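Local coordinates for outer protein YopM (Yersinia pestis, PDB 1JL5) that serves as a leucine-rich-repeat virulence effector, probably altering host cell physiology to help the bacterium survive in host tissues, at residues P169-P172 with P173-F177; L342-F346 with N347-E351; I242-N246 with N247-T251. All coordinates share one frame; numbering follows the deposited sequence.

Contact 1. Residues P169-P172 with P173-F177; sequences PDLP and PSLEF
The puckered ring of Pro172 presents one face to the turn, and Leu175 CB sits over that face, toward its CD corner, 3.9 Å from Pro172 CG. Ser174 OG comes in at the CB-CG edge of the same ring, raised to the same side, 3.6 Å from Pro172 CB. Neither residue reaches the opposite face. Pro173 follows directly in the chain and turns its own ring outward.

What holds the two sides together is a type I beta turn from Pro172 to Leu175. The closing bond, Leu175 N to Pro172 O, is 2.7 Å long and nearly straight at the hydrogen (161°), but the donor stands well above the carbonyl plane. At the end of the turn, with CG anti to the backbone N (chi1 -170°), Leu175 sends CD2 into Leu171, and the 3.2 Å from Leu175 CD2 to Leu171 CD1 is tighter than ordinary van der Waals contact.

The polar partners of Ser174 OG are Leu155 O and Ser152 O, which tie the turn to the preceding coil. The turn straddles the junction of LRR 5 and LRR 6 and feeds directly into strand 177-179; Leu175 packs on Ile158 of strand 157-159, while Leu171 leans on Pro189 and Leu191 of the next loop.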
ATOM      1  N   PRO A 169      -7.141  -4.561 -38.105  1.00 33.37           N
ATOM      2  CA  PRO A 169      -7.340  -4.464 -39.551  1.00 33.53           C
ATOM      3  C   PRO A 169      -7.172  -2.987 -39.895  1.00 33.98           C
ATOM      4  O   PRO A 169      -7.193  -2.137 -39.000  1.00 33.84           O
ATOM      5  CB  PRO A 169      -8.782  -4.930 -39.728  1.00 32.33           C
ATOM      6  CG  PRO A 169      -8.979  -5.869 -38.573  1.00 34.03           C
ATOM      7  CD  PRO A 169      -8.325  -5.126 -37.441  1.00 32.52           C
ATOM      8  N   ASP A 170      -6.993  -2.664 -41.168  1.00 34.66           N
ATOM      9  CA  ASP A 170      -6.855  -1.263 -41.521  1.00 34.51           C
ATOM     10  C   ASP A 170      -8.108  -0.563 -41.037  1.00 33.51           C
ATOM     11  O   ASP A 170      -9.194  -1.139 -41.035  1.00 32.16           O
ATOM     12  CB  ASP A 170      -6.669  -1.093 -43.025  1.00 37.46           C
ATOM     13  CG  ASP A 170      -5.337  -1.624 -43.494  1.00 39.69           C
ATOM     14  OD1 ASP A 170      -4.379  -1.594 -42.693  1.00 41.93           O
ATOM     15  OD2 ASP A 170      -5.245  -2.062 -44.656  1.00 43.89           O
ATOM     16  N   LEU A 171      -7.956   0.682 -40.613  1.00 31.88           N
ATOM     17  CA  LEU A 171      -9.076   1.421 -40.072  1.00 31.25           C
ATOM     18  C   LEU A 171      -9.908   2.163 -41.100  1.00 32.22           C
ATOM     19  O   LEU A 171      -9.404   2.595 -42.137  1.00 32.51           O
ATOM     20  CB  LEU A 171      -8.563   2.383 -39.007  1.00 30.40           C
ATOM     21  CG  LEU A 171      -7.729   1.638 -37.961  1.00 30.61           C
ATOM     22  CD1 LEU A 171      -7.069   2.631 -37.022  1.00 31.41           C
ATOM     23  CD2 LEU A 171      -8.623   0.655 -37.202  1.00 28.96           C
ATOM     24  N   PRO A 172     -11.210   2.312 -40.820  1.00 31.73           N
ATOM     25  CA  PRO A 172     -12.126   3.009 -41.720  1.00 31.17           C
ATOM     26  C   PRO A 172     -11.896   4.508 -41.621  1.00 31.54           C
ATOM     27  O   PRO A 172     -11.644   5.031 -40.538  1.00 32.21           O
ATOM     28  CB  PRO A 172     -13.494   2.606 -41.183  1.00 30.42           C
ATOM     29  CG  PRO A 172     -13.245   2.552 -39.704  1.00 29.18           C
ATOM     30  CD  PRO A 172     -11.928   1.798 -39.637  1.00 29.97           C
ATOM     31  N   PRO A 173     -11.972   5.216 -42.754  1.00 31.86           N
ATOM     32  CA  PRO A 173     -11.772   6.665 -42.779  1.00 31.19           C
ATOM     33  C   PRO A 173     -12.699   7.376 -41.807  1.00 30.25           C
ATOM     34  O   PRO A 173     -12.444   8.510 -41.409  1.00 32.31           O
ATOM     35  CB  PRO A 173     -12.080   7.025 -44.228  1.00 32.64           C
ATOM     36  CG  PRO A 173     -11.612   5.806 -44.970  1.00 32.72           C
ATOM     37  CD  PRO A 173     -12.153   4.685 -44.117  1.00 31.68           C
ATOM     38  N   SER A 174     -13.780   6.706 -41.428  1.00 28.62           N
ATOM     39  CA  SER A 174     -14.746   7.286 -40.508  1.00 28.77           C
ATOM     40  C   SER A 174     -14.271   7.200 -39.065  1.00 28.33           C
ATOM     41  O   SER A 174     -14.831   7.847 -38.181  1.00 29.44           O
ATOM     42  CB  SER A 174     -16.085   6.565 -40.630  1.00 28.45           C
ATOM     43  OG  SER A 174     -15.919   5.173 -40.424  1.00 29.05           O
ATOM     44  N   LEU A 175     -13.240   6.401 -38.832  1.00 27.86           N
ATOM     45  CA  LEU A 175     -12.725   6.217 -37.485  1.00 29.09           C
ATOM     46  C   LEU A 175     -12.355   7.523 -36.799  1.00 28.82           C
ATOM     47  O   LEU A 175     -11.515   8.275 -37.278  1.00 29.36           O
ATOM     48  CB  LEU A 175     -11.512   5.289 -37.505  1.00 30.41           C
ATOM     49  CG  LEU A 175     -11.051   4.857 -36.112  1.00 30.63           C
ATOM     50  CD1 LEU A 175     -12.218   4.252 -35.378  1.00 32.13           C
ATOM     51  CD2 LEU A 175      -9.915   3.859 -36.211  1.00 31.81           C
ATOM     52  N   GLU A 176     -12.990   7.788 -35.667  1.00 29.00           N
ATOM     53  CA  GLU A 176     -12.708   8.998 -34.920  1.00 31.34           C
ATOM     54  C   GLU A 176     -12.013   8.606 -33.636  1.00 31.60           C
ATOM     55  O   GLU A 176     -11.248   9.376 -33.053  1.00 31.84           O
ATOM     56  CB  GLU A 176     -13.998   9.722 -34.555  1.00 31.64           C
ATOM     57  CG  GLU A 176     -14.996   9.845 -35.676  1.00 35.93           C
ATOM     58  CD  GLU A 176     -16.104  10.809 -35.331  1.00 37.44           C
ATOM     59  OE1 GLU A 176     -16.515  10.837 -34.153  1.00 38.70           O
ATOM     60  OE2 GLU A 176     -16.568  11.534 -36.236  1.00 42.54           O
ATOM     61  N   PHE A 177     -12.285   7.388 -33.200  1.00 31.11           N
ATOM     62  CA  PHE A 177     -11.725   6.918 -31.957  1.00 30.76           C
ATOM     63  C   PHE A 177     -11.472   5.434 -31.976  1.00 30.11           C
ATOM     64  O   PHE A 177     -12.352   4.639 -32.305  1.00 31.11           O
ATOM     65  CB  PHE A 177     -12.687   7.278 -30.820  1.00 32.02           C
ATOM     66  CG  PHE A 177     -12.330   6.681 -29.487  1.00 34.33           C
ATOM     67  CD1 PHE A 177     -12.418   5.308 -29.271  1.00 35.03           C
ATOM     68  CD2 PHE A 177     -11.954   7.500 -28.427  1.00 35.45           C
ATOM     69  CE1 PHE A 177     -12.140   4.759 -28.022  1.00 35.46           C
ATOM     70  CE2 PHE A 177     -11.675   6.957 -27.173  1.00 36.38           C
ATOM     71  CZ  PHE A 177     -11.771   5.585 -26.971  1.00 35.81           C
TER

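Contact 2. Residues L342-F346 with N347-E351; sequences LIASF and NHLAE
Asn347 reaches back to Ala344 at the point where the chain leaves strand 341-343 and bends into the loop of LRR 14. This is the tight part. Asn347 ND2 donates to Ala344 O over 2.9 Å, with the N-H almost straight at 164°. The acceptor lies close to the plane of the Asn347 amide, yet the amide approaches the carbonyl from above its plane, 71° out of it, so the bond does not follow a lone pair. With CG anti to its own carbonyl carbon (chi1 -87°), the amide folds in over the bend, and ND2 also comes within 3.0 Å of Ser345 O.

Below this polar layer Leu349 points inward and sets CD1 against the methyl of Ala344, 3.7 Å from Ala344 CB, a normal apolar contact in the core of the coil.

The solvent side is much looser. Phe346, an exposed residue in a left-handed backbone conformation, touches 347-351 merely through CB, 3.7 Å from Asn347 N. The side chain sets off away from 347-351, and its ring stacks with Tyr366. His348 is a different case: it is buried, and its NE2 makes a hydrogen-bonded link to Ser206 OG of the second subunit.

Asn347 has further partners in the preceding coil: ND2 bonds to Val324 O and OD1 to Leu329 N. Asn367 repeats the scheme one coil later, donating to Ala344 O and accepting from Leu349 N. This is the asparagine ladder of leucine-rich repeats. The chemistry implies a buried amide whose two N-H groups and oxygen are all used on backbone atoms at the bend and in the preceding coil, so this amide ties the two coils together.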
ATOM      1  N   LEU A 342       1.445  19.151  -3.330  1.00 22.89           N
ATOM      2  CA  LEU A 342       2.883  19.096  -3.355  1.00 22.33           C
ATOM      3  C   LEU A 342       3.312  17.726  -2.867  1.00 23.68           C
ATOM      4  O   LEU A 342       3.130  17.379  -1.696  1.00 23.52           O
ATOM      5  CB  LEU A 342       3.504  20.172  -2.463  1.00 21.11           C
ATOM      6  CG  LEU A 342       5.033  20.060  -2.392  1.00 20.83           C
ATOM      7  CD1 LEU A 342       5.622  20.071  -3.795  1.00 20.54           C
ATOM      8  CD2 LEU A 342       5.605  21.202  -1.567  1.00 21.51           C
ATOM      9  N   ILE A 343       3.842  16.933  -3.783  1.00 22.63           N
ATOM     10  CA  ILE A 343       4.345  15.621  -3.428  1.00 21.67           C
ATOM     11  C   ILE A 343       5.824  15.731  -3.718  1.00 18.94           C
ATOM     12  O   ILE A 343       6.234  15.750  -4.871  1.00 20.39           O
ATOM     13  CB  ILE A 343       3.739  14.502  -4.288  1.00 22.13           C
ATOM     14  CG1 ILE A 343       2.214  14.481  -4.142  1.00 21.88           C
ATOM     15  CG2 ILE A 343       4.302  13.156  -3.843  1.00 20.44           C
ATOM     16  CD1 ILE A 343       1.510  15.540  -4.946  1.00 30.54           C
ATOM     17  N   ALA A 344       6.618  15.846  -2.662  1.00 19.20           N
ATOM     18  CA  ALA A 344       8.056  15.980  -2.797  1.00 20.84           C
ATOM     19  C   ALA A 344       8.712  15.006  -1.832  1.00 21.94           C
ATOM     20  O   ALA A 344       9.845  15.194  -1.387  1.00 21.70           O
ATOM     21  CB  ALA A 344       8.478  17.403  -2.486  1.00 21.64           C
ATOM     22  N   SER A 345       7.970  13.960  -1.509  1.00 22.39           N
ATOM     23  CA  SER A 345       8.457  12.926  -0.619  1.00 22.74           C
ATOM     24  C   SER A 345       9.640  12.223  -1.268  1.00 21.17           C
ATOM     25  O   SER A 345       9.841  12.308  -2.481  1.00 21.44           O
ATOM     26  CB  SER A 345       7.346  11.919  -0.373  1.00 21.18           C
ATOM     27  OG  SER A 345       6.856  11.473  -1.619  1.00 26.77           O
ATOM     28  N   PHE A 346      10.424  11.531  -0.452  1.00 21.72           N
ATOM     29  CA  PHE A 346      11.578  10.795  -0.945  1.00 20.69           C
ATOM     30  C   PHE A 346      12.531  11.673  -1.725  1.00 22.00           C
ATOM     31  O   PHE A 346      12.876  11.405  -2.876  1.00 22.04           O
ATOM     32  CB  PHE A 346      11.110   9.631  -1.801  1.00 20.10           C
ATOM     33  CG  PHE A 346      10.309   8.634  -1.043  1.00 22.97           C
ATOM     34  CD1 PHE A 346      10.921   7.809  -0.101  1.00 23.98           C
ATOM     35  CD2 PHE A 346       8.939   8.517  -1.254  1.00 23.47           C
ATOM     36  CE1 PHE A 346      10.179   6.882   0.618  1.00 24.20           C
ATOM     37  CE2 PHE A 346       8.189   7.594  -0.540  1.00 24.50           C
ATOM     38  CZ  PHE A 346       8.811   6.774   0.398  1.00 24.00           C
ATOM     39  N   ASN A 347      12.939  12.750  -1.082  1.00 22.04           N
ATOM     40  CA  ASN A 347      13.885  13.663  -1.671  1.00 21.87           C
ATOM     41  C   ASN A 347      14.842  13.988  -0.565  1.00 21.09           C
ATOM     42  O   ASN A 347      14.778  13.385   0.499  1.00 21.89           O
ATOM     43  CB  ASN A 347      13.183  14.911  -2.181  1.00 19.90           C
ATOM     44  CG  ASN A 347      12.686  14.736  -3.586  1.00 18.67           C
ATOM     45  OD1 ASN A 347      13.476  14.690  -4.524  1.00 16.97           O
ATOM     46  ND2 ASN A 347      11.378  14.610  -3.742  1.00 16.35           N
ATOM     47  N   HIS A 348      15.730  14.934  -0.811  1.00 22.53           N
ATOM     48  CA  HIS A 348      16.698  15.305   0.191  1.00 23.10           C
ATOM     49  C   HIS A 348      16.415  16.713   0.675  1.00 23.82           C
ATOM     50  O   HIS A 348      17.324  17.522   0.837  1.00 24.25           O
ATOM     51  CB  HIS A 348      18.097  15.240  -0.391  1.00 23.13           C
ATOM     52  CG  HIS A 348      19.126  14.856   0.614  1.00 25.42           C
ATOM     53  ND1 HIS A 348      19.411  13.542   0.909  1.00 26.65           N
ATOM     54  CD2 HIS A 348      19.883  15.605   1.446  1.00 25.99           C
ATOM     55  CE1 HIS A 348      20.300  13.498   1.883  1.00 25.96           C
ATOM     56  NE2 HIS A 348      20.603  14.736   2.227  1.00 26.91           N
ATOM     57  N   LEU A 349      15.143  17.001   0.901  1.00 24.47           N
ATOM     58  CA  LEU A 349      14.745  18.320   1.355  1.00 26.55           C
ATOM     59  C   LEU A 349      15.027  18.524   2.831  1.00 26.43           C
ATOM     60  O   LEU A 349      14.623  17.721   3.667  1.00 28.35           O
ATOM     61  CB  LEU A 349      13.256  18.534   1.100  1.00 24.14           C
ATOM     62  CG  LEU A 349      12.819  18.349  -0.348  1.00 24.47           C
ATOM     63  CD1 LEU A 349      11.330  18.614  -0.448  1.00 23.16           C
ATOM     64  CD2 LEU A 349      13.619  19.278  -1.261  1.00 21.21           C
ATOM     65  N   ALA A 350      15.743  19.597   3.138  1.00 29.75           N
ATOM     66  CA  ALA A 350      16.042  19.947   4.520  1.00 33.43           C
ATOM     67  C   ALA A 350      14.849  20.794   4.936  1.00 35.18           C
ATOM     68  O   ALA A 350      14.451  20.819   6.101  1.00 37.74           O
ATOM     69  CB  ALA A 350      17.316  20.773   4.593  1.00 31.47           C
ATOM     70  N   GLU A 351      14.274  21.475   3.951  1.00 35.76           N
ATOM     71  CA  GLU A 351      13.127  22.339   4.175  1.00 36.99           C
ATOM     72  C   GLU A 351      12.162  22.290   3.009  1.00 34.92           C
ATOM     73  O   GLU A 351      12.554  22.100   1.860  1.00 34.05           O
ATOM     74  CB  GLU A 351      13.570  23.792   4.330  1.00 40.73           C
ATOM     75  CG  GLU A 351      14.618  24.053   5.388  1.00 48.33           C
ATOM     76  CD  GLU A 351      15.145  25.473   5.308  1.00 51.95           C
ATOM     77  OE1 GLU A 351      14.334  26.413   5.451  1.00 54.38           O
ATOM     78  OE2 GLU A 351      16.365  25.648   5.094  1.00 54.25           O
TER

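Contact 3. Residues I242-N246 with N247-T251; sequences IYADN and NLLKT. With CA (calcium ion), chain B.
Asn247 and Ala244 form one rung of the asparagine ladder of the leucine-rich-repeat solenoid, here in LRR 9. The hydrogen bond of the rung runs from Asn247 ND2 to Ala244 O, 2.8 Å and close to straight (169°); the acceptor lies near the amide plane, while the amide stands above the plane of the carbonyl. The same ND2 bonds to Ala222 O in the coil before, and OD1 takes Leu227 N. A second side-chain hydrogen bond joins neighbours: Asn246 ND2 donates to Asp245 OD2, 2.8 Å away, on the lone pair turned from the other carboxylate oxygen. That bond should fix the amide flip and leaves OD1 pointing at the metal.

The apolar contact is single: Leu249 directs CD1 at the methyl of Ala244, 3.5 Å from Ala244 CB, just inside the rung.

Three waters fill part of the calcium shell, and Asp266 OD2 of the same chain and Asn326 OD1 of the second subunit complete it, so the ion bridges two copies of the protein. The protein ligand from this segment is one amide oxygen, Asn246 OD1, 2.0 Å from the calcium ion.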
ATOM      1  N   ILE A 242      -0.702  13.142 -25.136  1.00 20.77           N
ATOM      2  CA  ILE A 242       0.204  12.091 -25.524  1.00 20.61           C
ATOM      3  C   ILE A 242       0.592  11.328 -24.288  1.00 20.47           C
ATOM      4  O   ILE A 242       1.137  11.890 -23.345  1.00 21.04           O
ATOM      5  CB  ILE A 242       1.504  12.606 -26.148  1.00 20.13           C
ATOM      6  CG1 ILE A 242       1.231  13.238 -27.507  1.00 19.98           C
ATOM      7  CG2 ILE A 242       2.493  11.438 -26.299  1.00 19.27           C
ATOM      8  CD1 ILE A 242       2.474  13.832 -28.123  1.00 20.65           C
ATOM      9  N   TYR A 243       0.277  10.045 -24.298  1.00 22.38           N
ATOM     10  CA  TYR A 243       0.652   9.157 -23.222  1.00 21.05           C
ATOM     11  C   TYR A 243       1.551   8.183 -23.929  1.00 20.15           C
ATOM     12  O   TYR A 243       1.112   7.462 -24.821  1.00 20.74           O
ATOM     13  CB  TYR A 243      -0.565   8.440 -22.646  1.00 21.11           C
ATOM     14  CG  TYR A 243      -1.184   9.191 -21.500  1.00 22.86           C
ATOM     15  CD1 TYR A 243      -1.573  10.518 -21.645  1.00 23.48           C
ATOM     16  CD2 TYR A 243      -1.358   8.584 -20.260  1.00 25.64           C
ATOM     17  CE1 TYR A 243      -2.118  11.226 -20.588  1.00 24.56           C
ATOM     18  CE2 TYR A 243      -1.903   9.285 -19.188  1.00 27.42           C
ATOM     19  CZ  TYR A 243      -2.279  10.607 -19.362  1.00 27.41           C
ATOM     20  OH  TYR A 243      -2.805  11.318 -18.309  1.00 29.46           O
ATOM     21  N   ALA A 244       2.823   8.204 -23.566  1.00 20.04           N
ATOM     22  CA  ALA A 244       3.799   7.306 -24.162  1.00 19.01           C
ATOM     23  C   ALA A 244       4.643   6.806 -23.007  1.00 18.41           C
ATOM     24  O   ALA A 244       5.824   6.494 -23.148  1.00 20.69           O
ATOM     25  CB  ALA A 244       4.649   8.050 -25.177  1.00 18.55           C
ATOM     26  N   ASP A 245       4.009   6.755 -21.845  1.00 18.63           N
ATOM     27  CA  ASP A 245       4.655   6.287 -20.638  1.00 18.00           C
ATOM     28  C   ASP A 245       5.034   4.840 -20.860  1.00 19.53           C
ATOM     29  O   ASP A 245       4.526   4.184 -21.768  1.00 18.48           O
ATOM     30  CB  ASP A 245       3.685   6.349 -19.467  1.00 18.17           C
ATOM     31  CG  ASP A 245       2.409   5.576 -19.744  1.00 21.41           C
ATOM     32  OD1 ASP A 245       1.600   6.050 -20.571  1.00 22.28           O
ATOM     33  OD2 ASP A 245       2.222   4.489 -19.159  1.00 21.99           O
ATOM     34  N   ASN A 246       5.943   4.350 -20.031  1.00 18.32           N
ATOM     35  CA  ASN A 246       6.333   2.962 -20.094  1.00 18.65           C
ATOM     36  C   ASN A 246       6.666   2.450 -21.464  1.00 18.50           C
ATOM     37  O   ASN A 246       6.153   1.426 -21.908  1.00 19.42           O
ATOM     38  CB  ASN A 246       5.234   2.117 -19.475  1.00 16.84           C
ATOM     39  CG  ASN A 246       5.121   2.356 -18.010  1.00 18.27           C
ATOM     40  OD1 ASN A 246       6.022   1.998 -17.260  1.00 18.51           O
ATOM     41  ND2 ASN A 246       4.035   2.988 -17.583  1.00 17.87           N
ATOM     42  N   ASN A 247       7.535   3.176 -22.137  1.00 19.24           N
ATOM     43  CA  ASN A 247       7.975   2.763 -23.442  1.00 20.43           C
ATOM     44  C   ASN A 247       9.479   2.745 -23.397  1.00 19.86           C
ATOM     45  O   ASN A 247      10.068   2.624 -22.325  1.00 19.49           O
ATOM     46  CB  ASN A 247       7.443   3.713 -24.504  1.00 20.05           C
ATOM     47  CG  ASN A 247       6.036   3.360 -24.914  1.00 21.28           C
ATOM     48  OD1 ASN A 247       5.801   2.281 -25.451  1.00 21.32           O
ATOM     49  ND2 ASN A 247       5.088   4.250 -24.647  1.00 18.40           N
ATOM     50  N   LEU A 248      10.103   2.856 -24.557  1.00 21.20           N
ATOM     51  CA  LEU A 248      11.548   2.835 -24.624  1.00 21.85           C
ATOM     52  C   LEU A 248      12.021   4.135 -25.230  1.00 21.93           C
ATOM     53  O   LEU A 248      12.963   4.163 -26.014  1.00 24.32           O
ATOM     54  CB  LEU A 248      11.995   1.652 -25.471  1.00 22.93           C
ATOM     55  CG  LEU A 248      11.550   0.323 -24.867  1.00 24.87           C
ATOM     56  CD1 LEU A 248      11.803  -0.808 -25.851  1.00 25.89           C
ATOM     57  CD2 LEU A 248      12.304   0.101 -23.569  1.00 24.32           C
ATOM     58  N   LEU A 249      11.359   5.218 -24.853  1.00 21.34           N
ATOM     59  CA  LEU A 249      11.708   6.527 -25.368  1.00 21.86           C
ATOM     60  C   LEU A 249      12.963   7.070 -24.715  1.00 21.51           C
ATOM     61  O   LEU A 249      13.094   7.040 -23.493  1.00 22.13           O
ATOM     62  CB  LEU A 249      10.554   7.495 -25.142  1.00 19.60           C
ATOM     63  CG  LEU A 249       9.218   7.082 -25.754  1.00 19.11           C
ATOM     64  CD1 LEU A 249       8.175   8.159 -25.461  1.00 18.51           C
ATOM     65  CD2 LEU A 249       9.381   6.866 -27.257  1.00 18.73           C
ATOM     66  N   LYS A 250      13.886   7.557 -25.536  1.00 22.96           N
ATOM     67  CA  LYS A 250      15.132   8.141 -25.046  1.00 24.95           C
ATOM     68  C   LYS A 250      14.985   9.642 -25.250  1.00 23.72           C
ATOM     69  O   LYS A 250      15.643  10.449 -24.599  1.00 24.01           O
ATOM     70  CB  LYS A 250      16.335   7.646 -25.852  1.00 28.98           C
ATOM     71  CG  LYS A 250      16.455   6.145 -25.987  1.00 35.34           C
ATOM     72  CD  LYS A 250      15.447   5.614 -26.995  1.00 41.93           C
ATOM     73  CE  LYS A 250      15.583   4.116 -27.189  1.00 42.02           C
ATOM     74  NZ  LYS A 250      14.517   3.602 -28.088  1.00 44.94           N
ATOM     75  N   THR A 251      14.124   9.998 -26.192  1.00 21.43           N
ATOM     76  CA  THR A 251      13.858  11.388 -26.502  1.00 23.68           C
ATOM     77  C   THR A 251      12.450  11.474 -27.031  1.00 23.69           C
ATOM     78  O   THR A 251      11.846  10.475 -27.419  1.00 24.32           O
ATOM     79  CB  THR A 251      14.790  11.937 -27.609  1.00 24.03           C
ATOM     80  OG1 THR A 251      14.544  11.220 -28.824  1.00 28.21           O
ATOM     81  CG2 THR A 251      16.247  11.780 -27.225  1.00 24.96           C
TER
HETATM   82 CA    CA B2001       6.949   1.171 -15.645  1.00 18.84          CA
HETATM   83  O   HOH W   1       5.044   0.200 -15.040  1.00 24.95           O
HETATM   84  O   HOH W   2       6.522   2.795 -14.211  1.00 20.04           O
HETATM   85  O   HOH W   3       7.895  -0.642 -16.748  1.00 22.45           O

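How the contacts relate
All three contacts lie in series along one solenoid, in the order 1, 3, 2, and none touches another. Centre to centre, contacts 1 and 3 are about 24 Å apart, contacts 3 and 2 about 26 Å, and contacts 1 and 2, on opposite sides of the chain's centre, about 46 Å. Contacts 2 and 3 are equivalent bends just after a strand, whereas contact 1 is the turn that leads into one. Calcium divides them too: contact 3 supplies a ligand; the side chain of Phe346 in contact 2 comes about 5 Å from a bound calcium and about 4 Å from Asn326 of its own chain, the residue whose copy in another subunit binds the calcium of contact 3; contact 1 lies away from the calcium-binding residues.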